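Local coordinates for putative two-component sensor histidine kinase protein (Sinorhizobium meliloti, PDB 3HCY) that probably acts as a light-sensing histidine kinase that phosphorylates a protein histidine with ATP, the present chain being its GAF domain, at residues Y8-L19 against E122-L133. Sequence-based numbering, arbitrary orientation.
Sequences YEATLDAIQGAL and EIGMALTIARQL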
loop_
_atom_site.group_PDB
_atom_site.type_symbol
_atom_site.label_atom_id
_atom_site.label_comp_id
_atom_site.label_asym_id
_atom_site.label_seq_id
_atom_site.Cartn_x
_atom_site.Cartn_y
_atom_site.Cartn_z
ATOM N N TYR A 8 2.302 -8.346 5.788
ATOM C CA TYR A 8 3.237 -7.571 6.641
ATOM C C TYR A 8 4.628 -7.470 6.005
ATOM O O TYR A 8 5.181 -6.382 5.893
ATOM C CB TYR A 8 3.378 -8.188 8.031
ATOM C CG TYR A 8 2.114 -8.240 8.889
ATOM C CD1 TYR A 8 1.115 -7.296 8.787
ATOM C CD2 TYR A 8 1.959 -9.232 9.834
ATOM C CE1 TYR A 8 -0.017 -7.363 9.585
ATOM C CE2 TYR A 8 0.862 -9.297 10.624
ATOM C CZ TYR A 8 -0.116 -8.363 10.509
ATOM O OH TYR A 8 -1.207 -8.468 11.321
ATOM N N GLU A 9 5.190 -8.600 5.590
ATOM C CA GLU A 9 6.475 -8.580 4.903
ATOM C C GLU A 9 6.497 -7.714 3.591
ATOM O O GLU A 9 7.494 -6.978 3.338
ATOM C CB GLU A 9 6.960 -10.011 4.613
ATOM C CG GLU A 9 7.317 -10.861 5.810
ATOM C CD GLU A 9 8.177 -10.157 6.914
ATOM O OE1 GLU A 9 9.339 -9.673 6.692
ATOM O OE2 GLU A 9 7.674 -10.103 8.068
ATOM N N ALA A 10 5.416 -7.792 2.796
ATOM C CA ALA A 10 5.261 -6.963 1.578
ATOM C C ALA A 10 5.293 -5.483 1.941
ATOM O O ALA A 10 5.834 -4.624 1.172
ATOM C CB ALA A 10 3.891 -7.302 0.817
ATOM N N THR A 11 4.673 -5.173 3.092
ATOM C CA THR A 11 4.564 -3.786 3.476
ATOM C C THR A 11 5.947 -3.310 3.852
ATOM O O THR A 11 6.381 -2.229 3.475
ATOM C CB THR A 11 3.655 -3.559 4.653
ATOM O OG1 THR A 11 2.340 -4.021 4.364
ATOM C CG2 THR A 11 3.578 -2.140 4.916
ATOM N N LEU A 12 6.638 -4.143 4.607
ATOM C CA LEU A 12 7.976 -3.842 5.020
ATOM C C LEU A 12 8.850 -3.690 3.741
ATOM O O LEU A 12 9.734 -2.804 3.668
ATOM C CB LEU A 12 8.487 -4.943 6.000
ATOM C CG LEU A 12 7.836 -5.162 7.402
ATOM C CD1 LEU A 12 8.390 -6.381 8.138
ATOM C CD2 LEU A 12 7.841 -3.884 8.327
ATOM N N ASP A 13 8.589 -4.537 2.742
ATOM C CA ASP A 13 9.248 -4.367 1.449
ATOM C C ASP A 13 8.928 -3.000 0.831
ATOM O O ASP A 13 9.849 -2.292 0.391
ATOM C CB ASP A 13 8.877 -5.447 0.443
ATOM C CG ASP A 13 9.364 -6.798 0.839
ATOM O OD1 ASP A 13 10.363 -6.962 1.541
ATOM O OD2 ASP A 13 8.731 -7.766 0.444
ATOM N N ALA A 14 7.649 -2.637 0.808
ATOM C CA ALA A 14 7.292 -1.362 0.221
ATOM C C ALA A 14 7.882 -0.250 1.088
ATOM O O ALA A 14 8.369 0.708 0.553
ATOM C CB ALA A 14 5.769 -1.193 0.069
ATOM N N ILE A 15 7.855 -0.373 2.409
ATOM C CA ILE A 15 8.375 0.715 3.224
ATOM C C ILE A 15 9.830 1.032 2.863
ATOM O O ILE A 15 10.188 2.203 2.734
ATOM C CB ILE A 15 8.284 0.461 4.730
ATOM C CG1 ILE A 15 6.858 0.749 5.233
ATOM C CG2 ILE A 15 9.223 1.373 5.447
ATOM C CD1 ILE A 15 6.241 -0.380 6.231
ATOM N N GLN A 16 10.626 -0.021 2.673
ATOM C CA GLN A 16 12.052 0.102 2.383
ATOM C C GLN A 16 12.338 0.728 1.034
ATOM O O GLN A 16 13.223 1.589 0.909
ATOM C CB GLN A 16 12.713 -1.283 2.428
ATOM C CG GLN A 16 12.730 -1.912 3.872
ATOM C CD GLN A 16 13.328 -3.333 3.899
ATOM O OE1 GLN A 16 13.300 -4.027 2.877
ATOM N NE2 GLN A 16 13.856 -3.765 5.055
ATOM N N GLY A 17 11.612 0.255 0.038
ATOM C CA GLY A 17 11.747 0.733 -1.286
ATOM C C GLY A 17 11.207 2.128 -1.479
ATOM O O GLY A 17 11.816 2.928 -2.187
ATOM N N ALA A 18 10.062 2.445 -0.879
ATOM C CA ALA A 18 9.496 3.807 -1.003
ATOM C C ALA A 18 10.160 4.877 -0.090
ATOM O O ALA A 18 10.182 6.065 -0.439
ATOM C CB ALA A 18 7.976 3.799 -0.839
ATOM N N LEU A 19 10.708 4.482 1.052
ATOM C CA LEU A 19 11.127 5.490 2.028
ATOM C C LEU A 19 12.564 5.407 2.463
ATOM O O LEU A 19 12.982 6.258 3.278
ATOM C CB LEU A 19 10.290 5.462 3.307
ATOM C CG LEU A 19 8.763 5.488 3.238
ATOM C CD1 LEU A 19 8.167 5.095 4.599
ATOM C CD2 LEU A 19 8.238 6.868 2.762
ATOM N N GLU A 122 7.803 11.999 1.498
ATOM C CA GLU A 122 7.910 10.665 2.118
ATOM C C GLU A 122 6.770 10.459 3.086
ATOM O O GLU A 122 6.211 9.362 3.172
ATOM C CB GLU A 122 9.257 10.353 2.784
ATOM C CG GLU A 122 10.465 10.229 1.818
ATOM C CD GLU A 122 11.894 9.977 2.509
ATOM O OE1 GLU A 122 12.053 10.072 3.776
ATOM O OE2 GLU A 122 12.868 9.734 1.753
ATOM N N ILE A 123 6.378 11.514 3.776
ATOM C CA ILE A 123 5.171 11.453 4.609
ATOM C C ILE A 123 3.961 10.963 3.761
ATOM O O ILE A 123 3.240 10.005 4.123
ATOM C CB ILE A 123 4.914 12.848 5.299
ATOM C CG1 ILE A 123 6.048 13.121 6.330
ATOM C CG2 ILE A 123 3.518 12.901 5.931
ATOM C CD1 ILE A 123 6.295 14.572 6.768
ATOM N N GLY A 124 3.768 11.587 2.604
ATOM C CA GLY A 124 2.692 11.193 1.710
ATOM C C GLY A 124 2.821 9.745 1.277
ATOM O O GLY A 124 1.859 8.988 1.287
ATOM N N MET A 125 4.014 9.356 0.864
ATOM C CA MET A 125 4.219 7.975 0.525
ATOM C C MET A 125 3.801 7.081 1.732
ATOM O O MET A 125 2.992 6.171 1.541
ATOM C CB MET A 125 5.658 7.762 0.057
ATOM C CG MET A 125 5.830 8.186 -1.388
ATOM S SD MET A 125 7.507 8.015 -1.986
ATOM C CE MET A 125 8.354 9.117 -0.840
ATOM N N ALA A 126 4.275 7.405 2.953
ATOM C CA ALA A 126 4.075 6.580 4.175
ATOM C C ALA A 126 2.589 6.404 4.569
ATOM O O ALA A 126 2.105 5.265 4.886
ATOM C CB ALA A 126 4.812 7.207 5.321
ATOM N N LEU A 127 1.881 7.539 4.538
ATOM C CA LEU A 127 0.440 7.556 4.721
ATOM C C LEU A 127 -0.242 6.625 3.769
ATOM O O LEU A 127 -1.169 5.877 4.136
ATOM C CB LEU A 127 -0.101 8.952 4.476
ATOM C CG LEU A 127 0.176 9.880 5.649
ATOM C CD1 LEU A 127 0.149 11.325 5.246
ATOM C CD2 LEU A 127 -0.815 9.562 6.768
ATOM N N THR A 128 0.209 6.669 2.527
ATOM C CA THR A 128 -0.418 5.854 1.498
ATOM C C THR A 128 -0.299 4.399 1.891
ATOM O O THR A 128 -1.312 3.682 1.882
ATOM C CB THR A 128 0.179 6.117 0.113
ATOM O OG1 THR A 128 0.168 7.540 -0.094
ATOM C CG2 THR A 128 -0.643 5.416 -0.976
ATOM N N ILE A 129 0.903 4.011 2.339
ATOM C CA ILE A 129 1.123 2.643 2.700
ATOM C C ILE A 129 0.335 2.230 3.948
ATOM O O ILE A 129 -0.215 1.109 4.023
ATOM C CB ILE A 129 2.637 2.216 2.783
ATOM C CG1 ILE A 129 3.315 2.257 1.450
ATOM C CG2 ILE A 129 2.982 0.934 3.567
ATOM C CD1 ILE A 129 4.812 2.097 1.696
ATOM N N ALA A 130 0.254 3.158 4.900
ATOM C CA ALA A 130 -0.532 2.989 6.102
ATOM C C ALA A 130 -2.012 2.766 5.760
ATOM O O ALA A 130 -2.654 1.898 6.370
ATOM C CB ALA A 130 -0.342 4.179 6.964
ATOM N N ARG A 131 -2.572 3.493 4.785
ATOM C CA ARG A 131 -3.973 3.192 4.388
ATOM C C ARG A 131 -4.047 1.777 3.890
ATOM O O ARG A 131 -4.990 1.039 4.207
ATOM C CB ARG A 131 -4.468 3.981 3.205
ATOM C CG ARG A 131 -4.368 5.462 3.260
ATOM C CD ARG A 131 -4.847 6.090 1.849
ATOM N NE ARG A 131 -4.848 7.566 1.889
ATOM C CZ ARG A 131 -5.871 8.312 2.292
ATOM N NH1 ARG A 131 -7.021 7.763 2.661
ATOM N NH2 ARG A 131 -5.758 9.619 2.306
ATOM N N GLN A 132 -3.079 1.409 3.054
ATOM C CA GLN A 132 -3.194 0.143 2.404
ATOM C C GLN A 132 -3.073 -1.036 3.392
ATOM O O GLN A 132 -3.716 -2.118 3.197
ATOM C CB GLN A 132 -2.197 0.008 1.279
ATOM C CG GLN A 132 -2.571 -1.162 0.388
ATOM C CD GLN A 132 -1.921 -1.108 -0.970
ATOM O OE1 GLN A 132 -1.487 -0.042 -1.419
ATOM N NE2 GLN A 132 -1.845 -2.269 -1.651
ATOM N N LEU A 133 -2.257 -0.842 4.448
ATOM C CA LEU A 133 -2.210 -1.851 5.521
ATOM C C LEU A 133 -3.600 -1.917 6.205
ATOM O O LEU A 133 -4.171 -2.991 6.427
ATOM C CB LEU A 133 -1.136 -1.513 6.540
ATOM C CG LEU A 133 -1.000 -2.424 7.763
ATOM C CD1 LEU A 133 -0.610 -3.839 7.347
ATOM C CD2 LEU A 133 0.018 -1.886 8.821
#
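Ile129 inserts as a knob into a hole formed by Thr11, Ala14, Ile15 and Ala18, and this fit illustrates how a GAF domain pairs its first and last helices against one side of its antiparallel sheet. The segments 8-19 and 122-133 run nearly antiparallel, at 168°, with their axes 10.1 Å apart. Both branches of Ile129 are used. CG1 lies anti to the carbonyl carbon (chi1 -66°) and carries Ile129 CD1 to within 3.8 Å of Ala14 CB, while CG2, beside the carbonyl carbon, meets Thr11 CG2 as the two side chains pass side by side, pointing opposite ways.

Further apolar packing extends the seam both ways. Leu133 CD1 reaches the edge of the Tyr8 ring, near its plane, 4.1 Å from Tyr8 CD1, and the two side chains are roughly perpendicular. The same methyl lies near Thr11 OG1, whose hydroxyl is hydrogen-bonded to Val7 O within its own helix. At the other end Leu19 forks over the first turn of segment 122-133: Leu19 CD1 touches Ala126 CB at 4.0 Å, and Leu19 CD2 lies against Glu122 CB at 3.6 Å. Beneath the seam, Ile15 and Leu19 rest on Phe108 and Thr110 of strand 104-112, and Leu133 on Ile26 of strand 23-29. The second subunit also packs on this pair, its Gln132 on Ala14 and its Thr128 on Met125.

Polar backbone atoms also take part, through van der Waals contact. Leu19 CD2 lies close to Glu122 O, and Met125, bent at chi3 (-60°), brings Met125 CE 3.6 Å from Ala18 O.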